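PDB 3ZBQ: Phikz039 from Pseudomonas phage phikz, which is a phage-encoded member of the tubulin/FtsZ-like family, known as PhuZ, modelled here with guanosine-5'-diphosphate in its nucleotide pocket. Local coordinates for residues A[9-12]-A[18-21]; A[99-104]-A[184-189]; A[32-37]-A[106-111]. All coordinates share one frame; numbering follows the deposited sequence.

Contact 1. Residues A[9-12]-A[18-21]. With GDP (guanosine-5'-diphosphate), chain B.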
loop_
_atom_site.group_PDB
_atom_site.type_symbol
_atom_site.label_atom_id
_atom_site.label_comp_id
_atom_site.label_asym_id
_atom_site.label_seq_id
_atom_site.Cartn_x
_atom_site.Cartn_y
_atom_site.Cartn_z
ATOM N N ILE A 9 -1.213 2.705 12.239
ATOM C CA ILE A 9 -0.563 2.775 10.943
ATOM C C ILE A 9 0.656 1.864 10.952
ATOM O O ILE A 9 1.483 1.944 11.861
ATOM C CB ILE A 9 -0.148 4.209 10.597
ATOM C CG1 ILE A 9 -1.344 5.165 10.781
ATOM C CG2 ILE A 9 0.399 4.255 9.186
ATOM C CD1 ILE A 9 -1.051 6.630 10.382
ATOM N N TYR A 10 0.733 0.979 9.960
ATOM C CA TYR A 10 1.851 0.045 9.820
ATOM C C TYR A 10 2.724 0.482 8.653
ATOM O O TYR A 10 2.303 0.388 7.486
ATOM C CB TYR A 10 1.334 -1.378 9.546
ATOM C CG TYR A 10 0.434 -1.964 10.622
ATOM C CD1 TYR A 10 -0.924 -1.681 10.649
ATOM C CD2 TYR A 10 0.942 -2.832 11.580
ATOM C CE1 TYR A 10 -1.755 -2.233 11.621
ATOM C CE2 TYR A 10 0.125 -3.384 12.554
ATOM C CZ TYR A 10 -1.220 -3.080 12.567
ATOM O OH TYR A 10 -2.026 -3.627 13.544
ATOM N N PHE A 11 3.941 0.937 8.957
ATOM C CA PHE A 11 4.889 1.360 7.935
ATOM C C PHE A 11 5.833 0.190 7.659
ATOM O O PHE A 11 6.549 -0.248 8.556
ATOM C CB PHE A 11 5.699 2.571 8.418
ATOM C CG PHE A 11 4.896 3.849 8.514
ATOM C CD1 PHE A 11 4.418 4.474 7.363
ATOM C CD2 PHE A 11 4.623 4.424 9.752
ATOM C CE1 PHE A 11 3.676 5.650 7.448
ATOM C CE2 PHE A 11 3.882 5.599 9.847
ATOM C CZ PHE A 11 3.407 6.212 8.702
ATOM N N CYS A 12 5.821 -0.318 6.427
ATOM C CA CYS A 12 6.520 -1.556 6.096
ATOM C C CYS A 12 7.555 -1.373 4.995
ATOM O O CYS A 12 7.277 -0.762 3.952
ATOM C CB CYS A 12 5.529 -2.651 5.673
ATOM S SG CYS A 12 4.137 -2.885 6.792
ATOM N N ARG A 18 10.493 5.493 5.232
ATOM C CA ARG A 18 10.771 6.858 4.792
ATOM C C ARG A 18 9.530 7.741 4.876
ATOM O O ARG A 18 9.601 8.886 5.328
ATOM C CB ARG A 18 11.354 6.860 3.376
ATOM C CG ARG A 18 12.821 6.409 3.338
ATOM C CD ARG A 18 13.171 5.639 2.063
ATOM N NE ARG A 18 14.160 4.584 2.316
ATOM C CZ ARG A 18 14.227 3.444 1.632
ATOM N NH1 ARG A 18 13.376 3.215 0.636
ATOM N NH2 ARG A 18 15.152 2.536 1.937
ATOM N N ILE A 19 8.398 7.205 4.439
ATOM C CA ILE A 19 7.136 7.930 4.561
ATOM C C ILE A 19 6.823 8.179 6.041
ATOM O O ILE A 19 6.402 9.273 6.427
ATOM C CB ILE A 19 5.985 7.154 3.913
ATOM C CG1 ILE A 19 6.171 7.067 2.392
ATOM C CG2 ILE A 19 4.645 7.790 4.283
ATOM C CD1 ILE A 19 6.227 8.420 1.703
ATOM N N GLY A 20 7.042 7.163 6.869
ATOM C CA GLY A 20 6.777 7.277 8.298
ATOM C C GLY A 20 7.638 8.336 8.963
ATOM O O GLY A 20 7.191 9.053 9.845
ATOM N N GLU A 21 8.889 8.439 8.530
ATOM C CA GLU A 21 9.770 9.454 9.075
ATOM C C GLU A 21 9.263 10.842 8.716
ATOM O O GLU A 21 9.306 11.748 9.541
ATOM C CB GLU A 21 11.203 9.262 8.568
ATOM C CG GLU A 21 12.173 10.298 9.118
ATOM C CD GLU A 21 13.576 10.174 8.542
ATOM O OE1 GLU A 21 13.781 9.373 7.603
ATOM O OE2 GLU A 21 14.475 10.888 9.037
HETATM P PB GDP B . 11.599 -2.757 0.419
HETATM O O1B GDP B . 12.389 -2.282 1.612
HETATM O O2B GDP B . 10.115 -2.726 0.722
HETATM O O3B GDP B . 12.019 -4.138 -0.019
HETATM O O3A GDP B . 11.841 -1.802 -0.852
HETATM P PA GDP B . 11.857 -0.194 -0.842
HETATM O O1A GDP B . 12.931 0.452 -0.001
HETATM O O2A GDP B . 10.485 0.334 -0.478
HETATM O "O5'" GDP B . 12.160 0.130 -2.374
HETATM C "C5'" GDP B . 11.353 -0.401 -3.418
HETATM C "C4'" GDP B . 10.983 0.724 -4.382
HETATM O "O4'" GDP B . 10.099 1.636 -3.729
HETATM C "C3'" GDP B . 12.160 1.574 -4.820
HETATM O "O3'" GDP B . 12.786 0.995 -5.977
HETATM C "C2'" GDP B . 11.516 2.905 -5.124
HETATM O "O2'" GDP B . 10.938 2.866 -6.430
HETATM C "C1'" GDP B . 10.336 2.968 -4.181
HETATM N N9 GDP B . 10.619 3.782 -2.980
HETATM C C8 GDP B . 11.420 3.482 -1.939
HETATM N N7 GDP B . 11.403 4.474 -1.015
HETATM C C5 GDP B . 10.559 5.429 -1.457
HETATM C C6 GDP B . 10.071 6.744 -0.982
HETATM O O6 GDP B . 10.447 7.220 0.119
HETATM N N1 GDP B . 9.194 7.396 -1.767
HETATM C C2 GDP B . 8.766 6.907 -2.951
HETATM N N2 GDP B . 7.891 7.620 -3.704
HETATM N N3 GDP B . 9.170 5.716 -3.442
HETATM C C4 GDP B . 10.048 4.958 -2.750
#

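Contact 2. Residues A[99-104]-A[184-189]. With GDP (guanosine-5'-diphosphate), chain B.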
loop_
_atom_site.group_PDB
_atom_site.type_symbol
_atom_site.label_atom_id
_atom_site.label_comp_id
_atom_site.label_asym_id
_atom_site.label_seq_id
_atom_site.Cartn_x
_atom_site.Cartn_y
_atom_site.Cartn_z
ATOM N N ILE A 99 -4.055 1.487 8.676
ATOM C CA ILE A 99 -3.472 1.969 7.442
ATOM C C ILE A 99 -2.122 1.287 7.307
ATOM O O ILE A 99 -1.336 1.294 8.239
ATOM C CB ILE A 99 -3.293 3.505 7.445
ATOM C CG1 ILE A 99 -4.626 4.195 7.766
ATOM C CG2 ILE A 99 -2.765 3.986 6.095
ATOM C CD1 ILE A 99 -4.561 5.711 7.791
ATOM N N VAL A 100 -1.899 0.649 6.168
ATOM C CA VAL A 100 -0.647 -0.060 5.908
ATOM C C VAL A 100 0.055 0.574 4.704
ATOM O O VAL A 100 -0.548 0.720 3.633
ATOM C CB VAL A 100 -0.916 -1.564 5.639
ATOM C CG1 VAL A 100 0.395 -2.359 5.602
ATOM C CG2 VAL A 100 -1.833 -2.145 6.701
ATOM N N VAL A 101 1.342 0.907 4.860
ATOM C CA VAL A 101 2.066 1.722 3.879
ATOM C C VAL A 101 3.314 1.011 3.392
ATOM O O VAL A 101 4.129 0.577 4.214
ATOM C CB VAL A 101 2.494 3.077 4.489
ATOM C CG1 VAL A 101 3.077 3.993 3.435
ATOM C CG2 VAL A 101 1.294 3.746 5.175
ATOM N N TYR A 102 3.466 0.894 2.067
ATOM C CA TYR A 102 4.587 0.128 1.479
ATOM C C TYR A 102 4.695 0.311 -0.030
ATOM O O TYR A 102 3.729 0.681 -0.701
ATOM C CB TYR A 102 4.421 -1.372 1.783
ATOM C CG TYR A 102 3.046 -1.911 1.419
ATOM C CD1 TYR A 102 1.970 -1.759 2.287
ATOM C CD2 TYR A 102 2.827 -2.576 0.212
ATOM C CE1 TYR A 102 0.716 -2.239 1.968
ATOM C CE2 TYR A 102 1.566 -3.070 -0.117
ATOM C CZ TYR A 102 0.519 -2.896 0.768
ATOM O OH TYR A 102 -0.750 -3.369 0.470
ATOM N N SER A 103 5.880 0.040 -0.576
ATOM C CA SER A 103 6.058 0.072 -2.018
ATOM C C SER A 103 5.633 -1.261 -2.621
ATOM O O SER A 103 5.637 -2.288 -1.944
ATOM C CB SER A 103 7.523 0.328 -2.356
ATOM O OG SER A 103 8.329 -0.714 -1.839
ATOM N N MET A 104 5.291 -1.247 -3.905
ATOM C CA MET A 104 4.969 -2.473 -4.623
ATOM C C MET A 104 6.184 -3.092 -5.324
ATOM O O MET A 104 6.194 -4.290 -5.620
ATOM C CB MET A 104 3.889 -2.185 -5.661
ATOM C CG MET A 104 2.578 -1.770 -5.036
ATOM S SD MET A 104 1.430 -1.049 -6.237
ATOM C CE MET A 104 1.066 -2.468 -7.263
ATOM N N GLU A 184 -0.256 13.914 2.324
ATOM C CA GLU A 184 -1.573 14.537 2.247
ATOM C C GLU A 184 -2.669 13.496 2.452
ATOM O O GLU A 184 -3.665 13.757 3.130
ATOM C CB GLU A 184 -1.755 15.244 0.899
ATOM C CG GLU A 184 -0.885 16.472 0.725
ATOM C CD GLU A 184 -1.692 17.712 0.411
ATOM O OE1 GLU A 184 -2.649 17.610 -0.394
ATOM O OE2 GLU A 184 -1.373 18.783 0.978
ATOM N N VAL A 185 -2.492 12.315 1.868
ATOM C CA VAL A 185 -3.474 11.243 2.007
ATOM C C VAL A 185 -3.521 10.705 3.439
ATOM O O VAL A 185 -4.597 10.541 4.006
ATOM C CB VAL A 185 -3.210 10.097 1.001
ATOM C CG1 VAL A 185 -3.994 8.846 1.378
ATOM C CG2 VAL A 185 -3.546 10.546 -0.424
ATOM N N LEU A 186 -2.351 10.441 4.021
ATOM C CA LEU A 186 -2.277 9.928 5.393
ATOM C C LEU A 186 -2.905 10.918 6.373
ATOM O O LEU A 186 -3.691 10.539 7.260
ATOM C CB LEU A 186 -0.820 9.626 5.770
ATOM C CG LEU A 186 -0.194 8.445 5.039
ATOM C CD1 LEU A 186 1.291 8.326 5.373
ATOM C CD2 LEU A 186 -0.930 7.162 5.396
ATOM N N ASN A 187 -2.600 12.197 6.194
ATOM C CA ASN A 187 -3.229 13.219 7.015
ATOM C C ASN A 187 -4.744 13.206 6.879
ATOM O O ASN A 187 -5.467 13.302 7.874
ATOM C CB ASN A 187 -2.697 14.604 6.664
ATOM C CG ASN A 187 -3.289 15.680 7.541
ATOM O OD1 ASN A 187 -3.913 16.627 7.053
ATOM N ND2 ASN A 187 -3.118 15.530 8.853
ATOM N N ALA A 188 -5.231 13.097 5.649
ATOM C CA ALA A 188 -6.678 13.123 5.430
ATOM C C ALA A 188 -7.328 11.904 6.069
ATOM O O ALA A 188 -8.378 12.006 6.709
ATOM C CB ALA A 188 -6.986 13.178 3.945
ATOM N N LEU A 189 -6.701 10.747 5.891
ATOM C CA LEU A 189 -7.220 9.502 6.444
ATOM C C LEU A 189 -7.282 9.532 7.970
ATOM O O LEU A 189 -8.293 9.136 8.568
ATOM C CB LEU A 189 -6.379 8.318 5.949
ATOM C CG LEU A 189 -6.624 7.904 4.490
ATOM C CD1 LEU A 189 -5.679 6.764 4.096
ATOM C CD2 LEU A 189 -8.089 7.504 4.261
HETATM P PB GDP B . 11.599 -2.757 0.419
HETATM O O1B GDP B . 12.389 -2.282 1.612
HETATM O O2B GDP B . 10.115 -2.726 0.722
HETATM O O3B GDP B . 12.019 -4.138 -0.019
HETATM O O3A GDP B . 11.841 -1.802 -0.852
HETATM P PA GDP B . 11.857 -0.194 -0.842
HETATM O O1A GDP B . 12.931 0.452 -0.001
HETATM O O2A GDP B . 10.485 0.334 -0.478
HETATM O "O5'" GDP B . 12.160 0.130 -2.374
HETATM C "C5'" GDP B . 11.353 -0.401 -3.418
HETATM C "C4'" GDP B . 10.983 0.724 -4.382
HETATM O "O4'" GDP B . 10.099 1.636 -3.729
HETATM C "C3'" GDP B . 12.160 1.574 -4.820
HETATM O "O3'" GDP B . 12.786 0.995 -5.977
HETATM C "C2'" GDP B . 11.516 2.905 -5.124
HETATM O "O2'" GDP B . 10.938 2.866 -6.430
HETATM C "C1'" GDP B . 10.336 2.968 -4.181
HETATM N N9 GDP B . 10.619 3.782 -2.980
HETATM C C8 GDP B . 11.420 3.482 -1.939
HETATM N N7 GDP B . 11.403 4.474 -1.015
HETATM C C5 GDP B . 10.559 5.429 -1.457
HETATM C C6 GDP B . 10.071 6.744 -0.982
HETATM O O6 GDP B . 10.447 7.220 0.119
HETATM N N1 GDP B . 9.194 7.396 -1.767
HETATM C C2 GDP B . 8.766 6.907 -2.951
HETATM N N2 GDP B . 7.891 7.620 -3.704
HETATM N N3 GDP B . 9.170 5.716 -3.442
HETATM C C4 GDP B . 10.048 4.958 -2.750
#

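Contact 3. Residues A[32-37]-A[106-111]. With GDP (guanosine-5'-diphosphate), chain B.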
loop_
_atom_site.group_PDB
_atom_site.type_symbol
_atom_site.label_atom_id
_atom_site.label_comp_id
_atom_site.label_asym_id
_atom_site.label_seq_id
_atom_site.Cartn_x
_atom_site.Cartn_y
_atom_site.Cartn_z
ATOM N N TYR A 32 6.532 0.175 12.815
ATOM C CA TYR A 32 7.428 -0.054 11.691
ATOM C C TYR A 32 7.888 -1.500 11.652
ATOM O O TYR A 32 8.315 -2.049 12.668
ATOM C CB TYR A 32 8.675 0.804 11.836
ATOM C CG TYR A 32 8.466 2.294 11.774
ATOM C CD1 TYR A 32 8.120 3.018 12.914
ATOM C CD2 TYR A 32 8.671 2.987 10.591
ATOM C CE1 TYR A 32 7.962 4.396 12.863
ATOM C CE2 TYR A 32 8.505 4.363 10.530
ATOM C CZ TYR A 32 8.155 5.055 11.668
ATOM O OH TYR A 32 8.004 6.418 11.608
ATOM N N ILE A 33 7.811 -2.111 10.475
ATOM C CA ILE A 33 8.225 -3.496 10.300
ATOM C C ILE A 33 9.090 -3.606 9.052
ATOM O O ILE A 33 8.691 -3.181 7.968
ATOM C CB ILE A 33 7.016 -4.458 10.157
ATOM C CG1 ILE A 33 5.959 -4.199 11.238
ATOM C CG2 ILE A 33 7.476 -5.913 10.211
ATOM C CD1 ILE A 33 4.937 -3.177 10.837
ATOM N N ASP A 34 10.277 -4.180 9.200
ATOM C CA ASP A 34 11.193 -4.305 8.069
ATOM C C ASP A 34 12.091 -5.514 8.263
ATOM O O ASP A 34 12.017 -6.207 9.285
ATOM C CB ASP A 34 12.050 -3.044 7.947
ATOM C CG ASP A 34 12.597 -2.827 6.543
ATOM O OD1 ASP A 34 12.538 -3.761 5.704
ATOM O OD2 ASP A 34 13.088 -1.707 6.283
ATOM N N THR A 35 12.937 -5.759 7.271
ATOM C CA THR A 35 13.933 -6.831 7.320
ATOM C C THR A 35 15.334 -6.229 7.330
ATOM O O THR A 35 16.322 -6.890 6.998
ATOM C CB THR A 35 13.804 -7.751 6.100
ATOM O OG1 THR A 35 13.963 -6.959 4.918
ATOM C CG2 THR A 35 12.417 -8.417 6.069
ATOM N N SER A 36 15.421 -4.964 7.718
ATOM C CA SER A 36 16.659 -4.205 7.567
ATOM C C SER A 36 16.816 -3.204 8.708
ATOM O O SER A 36 15.868 -2.489 9.034
ATOM C CB SER A 36 16.633 -3.477 6.220
ATOM O OG SER A 36 17.541 -2.390 6.177
ATOM N N VAL A 37 17.997 -3.166 9.328
ATOM C CA VAL A 37 18.262 -2.173 10.376
ATOM C C VAL A 37 18.716 -0.853 9.767
ATOM O O VAL A 37 18.623 0.196 10.397
ATOM C CB VAL A 37 19.292 -2.665 11.418
ATOM C CG1 VAL A 37 18.816 -3.951 12.048
ATOM C CG2 VAL A 37 20.658 -2.872 10.772
ATOM N N GLY A 106 9.394 -3.181 -4.309
ATOM C CA GLY A 106 10.404 -3.723 -3.427
ATOM C C GLY A 106 10.082 -5.145 -2.999
ATOM O O GLY A 106 9.237 -5.805 -3.606
ATOM N N ALA A 107 10.763 -5.622 -1.959
ATOM C CA ALA A 107 10.621 -7.006 -1.506
ATOM C C ALA A 107 9.929 -7.136 -0.151
ATOM O O ALA A 107 9.118 -8.037 0.056
ATOM C CB ALA A 107 11.991 -7.679 -1.444
ATOM N N SER A 108 10.268 -6.246 0.777
ATOM C CA SER A 108 9.832 -6.396 2.157
ATOM C C SER A 108 8.493 -5.732 2.397
ATOM O O SER A 108 7.588 -6.339 2.973
ATOM C CB SER A 108 10.887 -5.844 3.112
ATOM O OG SER A 108 12.081 -6.594 2.987
ATOM N N GLY A 109 8.347 -4.491 1.937
ATOM C CA GLY A 109 7.068 -3.819 2.110
ATOM C C GLY A 109 5.978 -4.531 1.340
ATOM O O GLY A 109 4.841 -4.631 1.811
ATOM N N SER A 110 6.314 -5.034 0.155
ATOM C CA SER A 110 5.318 -5.655 -0.723
ATOM C C SER A 110 4.959 -7.090 -0.337
ATOM O O SER A 110 4.153 -7.737 -1.009
ATOM C CB SER A 110 5.804 -5.639 -2.162
ATOM O OG SER A 110 6.846 -6.592 -2.339
ATOM N N THR A 111 5.553 -7.591 0.736
ATOM C CA THR A 111 5.164 -8.891 1.280
ATOM C C THR A 111 4.645 -8.728 2.706
ATOM O O THR A 111 3.557 -9.210 3.023
ATOM C CB THR A 111 6.324 -9.922 1.217
ATOM O OG1 THR A 111 7.480 -9.375 1.859
ATOM C CG2 THR A 111 6.651 -10.250 -0.231
HETATM P PB GDP B . 11.599 -2.757 0.419
HETATM O O1B GDP B . 12.389 -2.282 1.612
HETATM O O2B GDP B . 10.115 -2.726 0.722
HETATM O O3B GDP B . 12.019 -4.138 -0.019
HETATM O O3A GDP B . 11.841 -1.802 -0.852
HETATM P PA GDP B . 11.857 -0.194 -0.842
HETATM O O1A GDP B . 12.931 0.452 -0.001
HETATM O O2A GDP B . 10.485 0.334 -0.478
HETATM O "O5'" GDP B . 12.160 0.130 -2.374
HETATM C "C5'" GDP B . 11.353 -0.401 -3.418
HETATM C "C4'" GDP B . 10.983 0.724 -4.382
HETATM O "O4'" GDP B . 10.099 1.636 -3.729
HETATM C "C3'" GDP B . 12.160 1.574 -4.820
HETATM O "O3'" GDP B . 12.786 0.995 -5.977
HETATM C "C2'" GDP B . 11.516 2.905 -5.124
HETATM O "O2'" GDP B . 10.938 2.866 -6.430
HETATM C "C1'" GDP B . 10.336 2.968 -4.181
HETATM N N9 GDP B . 10.619 3.782 -2.980
HETATM C C8 GDP B . 11.420 3.482 -1.939
HETATM N N7 GDP B . 11.403 4.474 -1.015
HETATM C C5 GDP B . 10.559 5.429 -1.457
HETATM C C6 GDP B . 10.071 6.744 -0.982
HETATM O O6 GDP B . 10.447 7.220 0.119
HETATM N N1 GDP B . 9.194 7.396 -1.767
HETATM C C2 GDP B . 8.766 6.907 -2.951
HETATM N N2 GDP B . 7.891 7.620 -3.704
HETATM N N3 GDP B . 9.170 5.716 -3.442
HETATM C C4 GDP B . 10.048 4.958 -2.750
#

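Contact 1. Residues A[9-12]-A[18-21]
The phenyl ring of Phe-11 is held between a glycine on one face and an isoleucine methyl on the other. Gly-20 CA stands 3.5 Å from the ring centroid, only 8° off the ring normal, a CH-pi contact over the middle of the face; on the opposite face Ile-9 CG2 sits displaced toward the rim. This is the first beta-alpha turn of the tubulin-like nucleotide-binding fold, where strand 7-12 runs straight into helix 13-23. Helix and strand come close here: the CA atoms of Phe-11 and Gly-20 are 6.2 Å apart, a spacing allowed because the helix presents a bare CA to the ring. Ile-19 extends the apolar patch by its CG2 branch, which approaches Phe-11 CE1 obliquely at 3.9 Å, while its longer branch leads off from the ring; helix 175-192 touches the same isoleucine, and the ring of Tyr-32 meets Phe-11 from the neighbouring strand 30-34. Two residues before Gly-20, Arg-18 reaches the nucleotide instead. Its chain bends at chi2 (146°) and chi3 (-146°), bringing the guanidinium edge near N7 of the guanine. A single nitrogen, NH1, thereby donates two hydrogen bonds that bridge base and phosphate: to GDP N7 at 2.9 Å and to GDP O1A at 2.9 Å.

Contact 2. Residues A[99-104]-A[184-189]
Strand 99-103 and helix 184-189 run almost exactly antiparallel, at 172° between their directions, with the two axes 11.1 Å apart at closest approach. The backbones therefore keep well clear of each other, Ile-99 and Leu-186 being nearest at 8.3 Å between CA atoms, and side chains bridge the gap. Alternation along the strand turns Ile-99 and Val-101 to the helix and Val-100 to the other side of the sheet. Ile-99 reaches across with both branches: CG2 meets Leu-186 CD2 at 3.7 Å, and the tip of the extended chain, CD1, lies 3.7 Å from Leu-189 CB. Leu-186 does not start out toward the strand, but its CD2 methyl comes nearer, also touching Val-101 CG2 at 4.1 Å. The interface is wholly apolar and buried. At the strand's far end Ser-103 serves the ligand instead: chi1 of 61° places OG between its own N and carbonyl carbon, from where it donates to GDP O2A at 2.8 Å. In this tubulin-like alpha/beta fold, strand 97-103 lies between strands 7-12 and 127-133, both joined to it by backbone hydrogen bonds. Helix 175-192 packs over one face of this sheet, with Val-185 resting on strand 163-168 and Leu-186 touching Ile-19 of helix 13-23.

Contact 3. Residues A[32-37]-A[106-111]
Ser-108 and Thr-35 meet through their hydroxyls, the one hydrogen bond between segments 32-37 and 106-111. Ser-108 CB, which points toward the other segment, lies 3.7 Å from both Asp-34 OD1 and Thr-35 OG1. At the tip, Ser-108 OG lies 2.7 Å from Thr-35 OG1, a short bond in which either oxygen could be the donor; Thr-35 CG2 packs alongside the same OG at 3.6 Å. The torsions aim the two groups at each other: in Ser-108, OG stands beside the backbone N and anti to the carbonyl carbon (chi1 -63°), while in Thr-35, OG1 lies between N and carbonyl carbon (chi1 58°). Asp-34 OD1 accepts the N-H of Thr-35 on its anti side, well out of the carboxylate plane, which ties the backbone next to the hydroxyl; Asp-34 OD2 is hydrogen-bonded to Asn-39 ND2. Segment 106-111 holds most of the glycine-rich phosphate loop, which corresponds to the tubulin signature motif of the tubulin/FtsZ family and leads into helix 109-122. Its backbone curls about the beta-phosphate: Ala-107 N and Ser-108 N both donate to GDP O3B, the latter nearly straight at 174°, and Gly-109 N donates to GDP O2B at 2.8 Å. The turn is braced within itself, as Thr-111 OG1 binds Ala-107 O in the carbonyl plane at 2.8 Å, and Ser-110 OG binds Gly-106 O from above that carbonyl's plane. Ser-108 thus has two duties, its N-H held by phosphate and its hydroxyl by Thr-35. Three backbone N-H groups converging on the beta-phosphate would be expected to help balance its charge, and the hydroxyl pair ties this loop to the turn just after strand 30-34.

From the N terminus, contact 1 closes first and most locally, a short turn within the beta-alpha-beta unit of strand 7-12, helix 13-23 and strand 30-34. Contact 3 then opens at the end of that unit's second strand and closes a loop of about 70 residues in the phosphate loop leading to helix 109-122. Contact 2 begins inside this loop, on strand 97-103, and closes only at helix 175-192, so contacts 2 and 3 cross, whereas contact 1 precedes both. Three neighbouring strands, 30-34, 7-12 and 97-103, carry one segment of each, and backbone hydrogen bonds from Tyr-10 and Phe-11 join them. All three contacts include a residue that binds GDP.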